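Local coordinates for protein LEC-6 (PDB 3VV1), which is a nematode galectin that binds galactose-containing glycans, with a preference for fucose-containing saccharides, at residues Phe42-Ser56 / Phe104-Asn117. Sequence-based numbering, arbitrary orientation.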
loop_
_atom_site.group_PDB
_atom_site.type_symbol
_atom_site.label_atom_id
_atom_site.label_comp_id
_atom_site.label_asym_id
_atom_site.label_seq_id
_atom_site.Cartn_x
_atom_site.Cartn_y
_atom_site.Cartn_z
ATOM N N PHE A 42 3.554 -6.601 11.082
ATOM C CA PHE A 42 4.729 -5.736 11.191
ATOM C C PHE A 42 5.868 -6.567 11.795
ATOM O O PHE A 42 6.273 -6.399 12.954
ATOM C CB PHE A 42 4.410 -4.489 12.033
ATOM C CG PHE A 42 5.484 -3.436 11.898
ATOM C CD1 PHE A 42 5.569 -2.715 10.694
ATOM C CD2 PHE A 42 6.415 -3.200 12.914
ATOM C CE1 PHE A 42 6.581 -1.774 10.472
ATOM C CE2 PHE A 42 7.436 -2.234 12.714
ATOM C CZ PHE A 42 7.513 -1.552 11.489
ATOM N N SER A 43 6.382 -7.509 11.006
ATOM C CA SER A 43 7.397 -8.424 11.531
ATOM C C SER A 43 8.315 -8.796 10.358
ATOM O O SER A 43 8.179 -8.245 9.228
ATOM C CB SER A 43 6.732 -9.672 12.142
ATOM O OG SER A 43 6.089 -10.421 11.087
ATOM N N ASN A 44 9.220 -9.747 10.600
ATOM C CA ASN A 44 10.089 -10.266 9.496
ATOM C C ASN A 44 10.772 -9.177 8.692
ATOM O O ASN A 44 10.890 -9.219 7.465
ATOM C CB ASN A 44 9.292 -11.167 8.559
ATOM C CG ASN A 44 9.074 -12.529 9.145
ATOM O OD1 ASN A 44 10.010 -13.232 9.615
ATOM N ND2 ASN A 44 7.869 -12.942 9.108
ATOM N N GLY A 45 11.233 -8.167 9.405
ATOM C CA GLY A 45 12.017 -7.104 8.836
ATOM C C GLY A 45 11.229 -5.918 8.347
ATOM O O GLY A 45 11.829 -5.002 7.748
ATOM N N ALA A 46 9.930 -5.889 8.635
ATOM C CA ALA A 46 9.106 -4.703 8.245
ATOM C C ALA A 46 9.719 -3.410 8.793
ATOM O O ALA A 46 10.225 -3.399 9.962
ATOM C CB ALA A 46 7.679 -4.879 8.803
ATOM N N ARG A 47 9.630 -2.319 8.021
ATOM C CA ARG A 47 10.145 -1.040 8.423
ATOM C C ARG A 47 9.052 0.001 8.227
ATOM O O ARG A 47 8.552 0.125 7.114
ATOM C CB ARG A 47 11.393 -0.649 7.604
ATOM C CG ARG A 47 11.928 0.745 7.908
ATOM C CD ARG A 47 13.172 1.091 7.097
ATOM N NE ARG A 47 14.247 0.143 7.336
ATOM C CZ ARG A 47 15.277 0.409 8.137
ATOM N NH1 ARG A 47 15.373 1.625 8.750
ATOM N NH2 ARG A 47 16.171 -0.531 8.319
ATOM N N LEU A 48 8.822 0.841 9.232
ATOM C CA LEU A 48 7.930 1.969 9.119
ATOM C C LEU A 48 8.807 3.233 9.240
ATOM O O LEU A 48 9.522 3.368 10.237
ATOM C CB LEU A 48 6.941 1.946 10.316
ATOM C CG LEU A 48 6.121 3.262 10.496
ATOM C CD1 LEU A 48 5.195 3.508 9.283
ATOM C CD2 LEU A 48 5.291 3.118 11.809
ATOM N N ARG A 49 8.754 4.122 8.247
ATOM C CA ARG A 49 9.511 5.358 8.247
ATOM C C ARG A 49 8.518 6.506 8.262
ATOM O O ARG A 49 7.645 6.593 7.346
ATOM C CB ARG A 49 10.413 5.467 7.026
ATOM C CG ARG A 49 11.160 6.806 7.015
ATOM C CD ARG A 49 12.405 6.826 6.088
ATOM N NE ARG A 49 12.065 6.230 4.809
ATOM C CZ ARG A 49 11.274 6.817 3.901
ATOM N NH1 ARG A 49 10.785 8.030 4.155
ATOM N NH2 ARG A 49 10.964 6.195 2.774
ATOM N N LEU A 50 8.669 7.407 9.248
ATOM C CA LEU A 50 7.799 8.574 9.375
ATOM C C LEU A 50 8.639 9.807 9.304
ATOM O O LEU A 50 9.728 9.828 9.912
ATOM C CB LEU A 50 7.144 8.518 10.754
ATOM C CG LEU A 50 6.242 7.315 10.984
ATOM C CD1 LEU A 50 5.842 7.327 12.457
ATOM C CD2 LEU A 50 5.003 7.381 10.107
ATOM N N VAL A 51 8.177 10.832 8.586
ATOM C CA VAL A 51 8.873 12.141 8.730
ATOM C C VAL A 51 7.850 12.971 9.479
ATOM O O VAL A 51 6.687 13.087 9.017
ATOM C CB VAL A 51 9.192 12.754 7.362
ATOM C CG1 VAL A 51 9.765 14.191 7.560
ATOM C CG2 VAL A 51 10.235 11.866 6.656
ATOM N N LEU A 52 8.261 13.476 10.623
ATOM C CA LEU A 52 7.324 14.077 11.594
ATOM C C LEU A 52 7.815 15.407 12.109
ATOM O O LEU A 52 9.004 15.698 12.117
ATOM C CB LEU A 52 7.191 13.152 12.842
ATOM C CG LEU A 52 6.897 11.703 12.789
ATOM C CD1 LEU A 52 7.062 11.084 14.150
ATOM C CD2 LEU A 52 5.434 11.610 12.284
ATOM N N LEU A 53 6.868 16.250 12.511
ATOM C CA LEU A 53 7.175 17.529 13.153
ATOM C C LEU A 53 6.331 17.585 14.442
ATOM O O LEU A 53 5.120 17.763 14.357
ATOM C CB LEU A 53 6.769 18.689 12.195
ATOM C CG LEU A 53 6.784 20.120 12.726
ATOM C CD1 LEU A 53 8.174 20.655 12.760
ATOM C CD2 LEU A 53 6.008 21.068 11.782
ATOM N N PRO A 54 6.944 17.401 15.627
ATOM C CA PRO A 54 6.168 17.515 16.850
ATOM C C PRO A 54 5.678 18.954 16.943
ATOM O O PRO A 54 6.411 19.883 16.558
ATOM C CB PRO A 54 7.206 17.215 17.959
ATOM C CG PRO A 54 8.296 16.449 17.273
ATOM C CD PRO A 54 8.376 17.120 15.920
ATOM N N THR A 55 4.449 19.159 17.433
ATOM C CA THR A 55 3.858 20.526 17.488
ATOM C C THR A 55 3.618 20.912 18.946
ATOM O O THR A 55 3.753 20.075 19.848
ATOM C CB THR A 55 2.507 20.618 16.740
ATOM O OG1 THR A 55 1.541 19.848 17.474
ATOM C CG2 THR A 55 2.625 20.140 15.273
ATOM N N SER A 56 3.302 22.188 19.170
ATOM C CA SER A 56 2.945 22.679 20.493
ATOM C C SER A 56 1.443 22.512 20.766
ATOM O O SER A 56 0.941 23.022 21.756
ATOM C CB SER A 56 3.466 24.133 20.641
ATOM O OG SER A 56 4.845 24.200 20.126
ATOM N N PHE A 104 13.355 14.288 20.831
ATOM C CA PHE A 104 12.707 15.274 19.962
ATOM C C PHE A 104 12.634 16.645 20.583
ATOM O O PHE A 104 12.572 16.766 21.803
ATOM C CB PHE A 104 11.271 14.849 19.642
ATOM C CG PHE A 104 11.152 13.438 19.169
ATOM C CD1 PHE A 104 11.554 13.093 17.849
ATOM C CD2 PHE A 104 10.598 12.447 19.984
ATOM C CE1 PHE A 104 11.402 11.775 17.384
ATOM C CE2 PHE A 104 10.461 11.131 19.520
ATOM C CZ PHE A 104 10.870 10.789 18.220
ATOM N N GLN A 105 12.580 17.651 19.730
ATOM C CA GLN A 105 12.236 19.014 20.150
ATOM C C GLN A 105 11.011 19.395 19.351
ATOM O O GLN A 105 10.898 19.037 18.144
ATOM C CB GLN A 105 13.376 19.965 19.800
ATOM C CG GLN A 105 14.596 19.638 20.655
ATOM C CD GLN A 105 15.790 20.500 20.310
ATOM O OE1 GLN A 105 16.595 20.123 19.469
ATOM N NE2 GLN A 105 15.900 21.666 20.942
ATOM N N GLN A 106 10.095 20.137 19.992
ATOM C CA GLN A 106 8.933 20.646 19.258
ATOM C C GLN A 106 9.392 21.569 18.139
ATOM O O GLN A 106 10.405 22.298 18.279
ATOM C CB GLN A 106 7.863 21.260 20.210
ATOM C CG GLN A 106 7.108 20.132 20.997
ATOM C CD GLN A 106 6.502 20.606 22.294
ATOM O OE1 GLN A 106 7.192 21.211 23.111
ATOM N NE2 GLN A 106 5.219 20.329 22.498
ATOM N N ASN A 107 8.664 21.506 17.016
ATOM C CA ASN A 107 8.887 22.416 15.879
ATOM C C ASN A 107 10.231 22.138 15.132
ATOM O O ASN A 107 10.718 23.007 14.429
ATOM C CB ASN A 107 8.686 23.891 16.312
ATOM C CG ASN A 107 7.291 24.106 16.948
ATOM O OD1 ASN A 107 6.296 23.849 16.276
ATOM N ND2 ASN A 107 7.219 24.497 18.249
ATOM N N LYS A 108 10.798 20.950 15.322
ATOM C CA LYS A 108 11.912 20.452 14.454
ATOM C C LYS A 108 11.445 19.209 13.694
ATOM O O LYS A 108 10.485 18.592 14.078
ATOM C CB LYS A 108 13.211 20.176 15.277
ATOM C CG LYS A 108 13.818 21.361 16.047
ATOM C CD LYS A 108 14.153 22.461 15.081
ATOM C CE LYS A 108 15.073 23.537 15.667
ATOM N NZ LYS A 108 15.397 24.596 14.637
ATOM N N ILE A 109 12.089 18.892 12.565
ATOM C CA ILE A 109 11.686 17.791 11.724
ATOM C C ILE A 109 12.534 16.565 12.053
ATOM O O ILE A 109 13.760 16.678 12.203
ATOM C CB ILE A 109 11.857 18.128 10.218
ATOM C CG1 ILE A 109 11.111 19.410 9.869
ATOM C CG2 ILE A 109 11.350 16.956 9.365
ATOM C CD1 ILE A 109 11.508 20.065 8.567
ATOM N N TYR A 110 11.887 15.394 12.132
ATOM C CA TYR A 110 12.615 14.143 12.427
ATOM C C TYR A 110 12.159 13.053 11.493
ATOM O O TYR A 110 10.957 12.924 11.171
ATOM C CB TYR A 110 12.297 13.658 13.883
ATOM C CG TYR A 110 12.803 14.676 14.875
ATOM C CD1 TYR A 110 14.095 14.623 15.330
ATOM C CD2 TYR A 110 11.981 15.735 15.329
ATOM C CE1 TYR A 110 14.611 15.579 16.172
ATOM C CE2 TYR A 110 12.474 16.689 16.178
ATOM C CZ TYR A 110 13.807 16.635 16.589
ATOM O OH TYR A 110 14.309 17.588 17.435
ATOM N N THR A 111 13.106 12.201 11.123
ATOM C CA THR A 111 12.814 10.962 10.478
ATOM C C THR A 111 12.874 9.861 11.525
ATOM O O THR A 111 13.919 9.618 12.135
ATOM C CB THR A 111 13.778 10.699 9.325
ATOM O OG1 THR A 111 13.581 11.669 8.290
ATOM C CG2 THR A 111 13.548 9.264 8.741
ATOM N N LEU A 112 11.728 9.249 11.763
ATOM C CA LEU A 112 11.588 8.206 12.846
ATOM C C LEU A 112 11.266 6.902 12.199
ATOM O O LEU A 112 10.330 6.802 11.391
ATOM C CB LEU A 112 10.450 8.633 13.798
ATOM C CG LEU A 112 10.014 7.610 14.859
ATOM C CD1 LEU A 112 11.183 7.430 15.817
ATOM C CD2 LEU A 112 8.739 8.133 15.612
ATOM N N GLU A 113 12.102 5.915 12.478
ATOM C CA GLU A 113 11.882 4.594 11.847
ATOM C C GLU A 113 11.766 3.516 12.893
ATOM O O GLU A 113 12.489 3.521 13.883
ATOM C CB GLU A 113 13.031 4.283 10.905
ATOM C CG GLU A 113 13.168 5.321 9.835
ATOM C CD GLU A 113 14.412 5.059 9.021
ATOM O OE1 GLU A 113 14.338 4.219 8.051
ATOM O OE2 GLU A 113 15.510 5.636 9.381
ATOM N N PHE A 114 10.881 2.559 12.634
ATOM C CA PHE A 114 10.740 1.363 13.454
ATOM C C PHE A 114 11.061 0.176 12.513
ATOM O O PHE A 114 10.585 0.120 11.372
ATOM C CB PHE A 114 9.277 1.215 13.890
ATOM C CG PHE A 114 8.769 2.373 14.756
ATOM C CD1 PHE A 114 8.325 3.562 14.169
ATOM C CD2 PHE A 114 8.848 2.301 16.164
ATOM C CE1 PHE A 114 7.912 4.671 14.982
ATOM C CE2 PHE A 114 8.383 3.365 16.976
ATOM C CZ PHE A 114 7.917 4.546 16.369
ATOM N N VAL A 115 11.800 -0.790 13.038
ATOM C CA VAL A 115 12.190 -1.975 12.227
ATOM C C VAL A 115 11.922 -3.183 13.101
ATOM O O VAL A 115 12.444 -3.266 14.228
ATOM C CB VAL A 115 13.671 -1.985 11.820
ATOM C CG1 VAL A 115 13.931 -3.185 10.848
ATOM C CG2 VAL A 115 14.014 -0.657 11.156
ATOM N N SER A 116 11.115 -4.128 12.627
ATOM C CA SER A 116 10.717 -5.269 13.467
ATOM C C SER A 116 11.254 -6.567 12.964
ATOM O O SER A 116 10.969 -6.960 11.835
ATOM C CB SER A 116 9.199 -5.408 13.411
ATOM O OG SER A 116 8.833 -6.496 14.231
ATOM N N ASN A 117 12.010 -7.251 13.799
ATOM C CA ASN A 117 12.547 -8.558 13.427
ATOM C C ASN A 117 12.967 -9.335 14.646
ATOM O O ASN A 117 13.583 -8.730 15.580
ATOM C CB ASN A 117 13.741 -8.429 12.555
ATOM C CG ASN A 117 13.840 -9.586 11.554
ATOM O OD1 ASN A 117 13.311 -10.721 11.729
ATOM N ND2 ASN A 117 14.464 -9.252 10.450
HETATM O O HOH W 1 10.249 -11.263 12.790
HETATM O O HOH W 2 3.742 23.969 16.938
#
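Leu-52 and Leu-112 mesh through their methyls, CD1 of the first 3.7 Å from CD2 of the second, on the inner face of two antiparallel strands, 46-54 and 110-117. Paired backbone bonds, such as Leu-50 N to Leu-112 O at 2.8 Å, hold the strands in register. On this face leucine methyls pack around the Phe-114 ring: Leu-48 CD2 lies 3.9 Å from Phe-114 CD1, and Leu-50 CD1 meets the ring at its edge. Pro-54, lacking an N-H, ends the backbone pairing; its CD sits 3.2 Å from Lys-108 O, which is buried without a partner, and also meets the Tyr-110 ring edge.

The other face mixes charged and polar side chains with beta-branched Val-51 and Val-115. Arg-47 bends at chi3 (-59°), which lays its guanidinium across Val-115, with CG2 3.4 Å over the centre of one face. Arg-47 NH1 makes a salt bridge of 2.9 Å to Glu-113 OE1, reaching it from above the carboxylate plane. Arg-49 runs alongside Glu-113, aliphatic CG against CG.

At one end the type I' turn from Ser-43 to Ala-46 overlaps a G1 bulge, Gly-45 and Ala-46 both facing Ser-116; Gly-45 suits its positive phi (91°). The small Ser-116 lets the Phe-42 ring come close, CD2 3.6 Å from Ser-116 CB, and Ser-116 OG donates a hydrogen bond to Phe-42 O at 2.9 Å. At the other, Asn-107 ND2 donates to Ser-56 OG.

The pair forms the middle of a six-stranded sheet of the galectin beta-sandwich, between strands 151-159 and 120-125; inward, Phe-114 packs edge-to-face on Phe-75 of strand 71-78 in the opposing sheet, whose His-74, Asn-76 and Arg-78 belong to the glycan pocket.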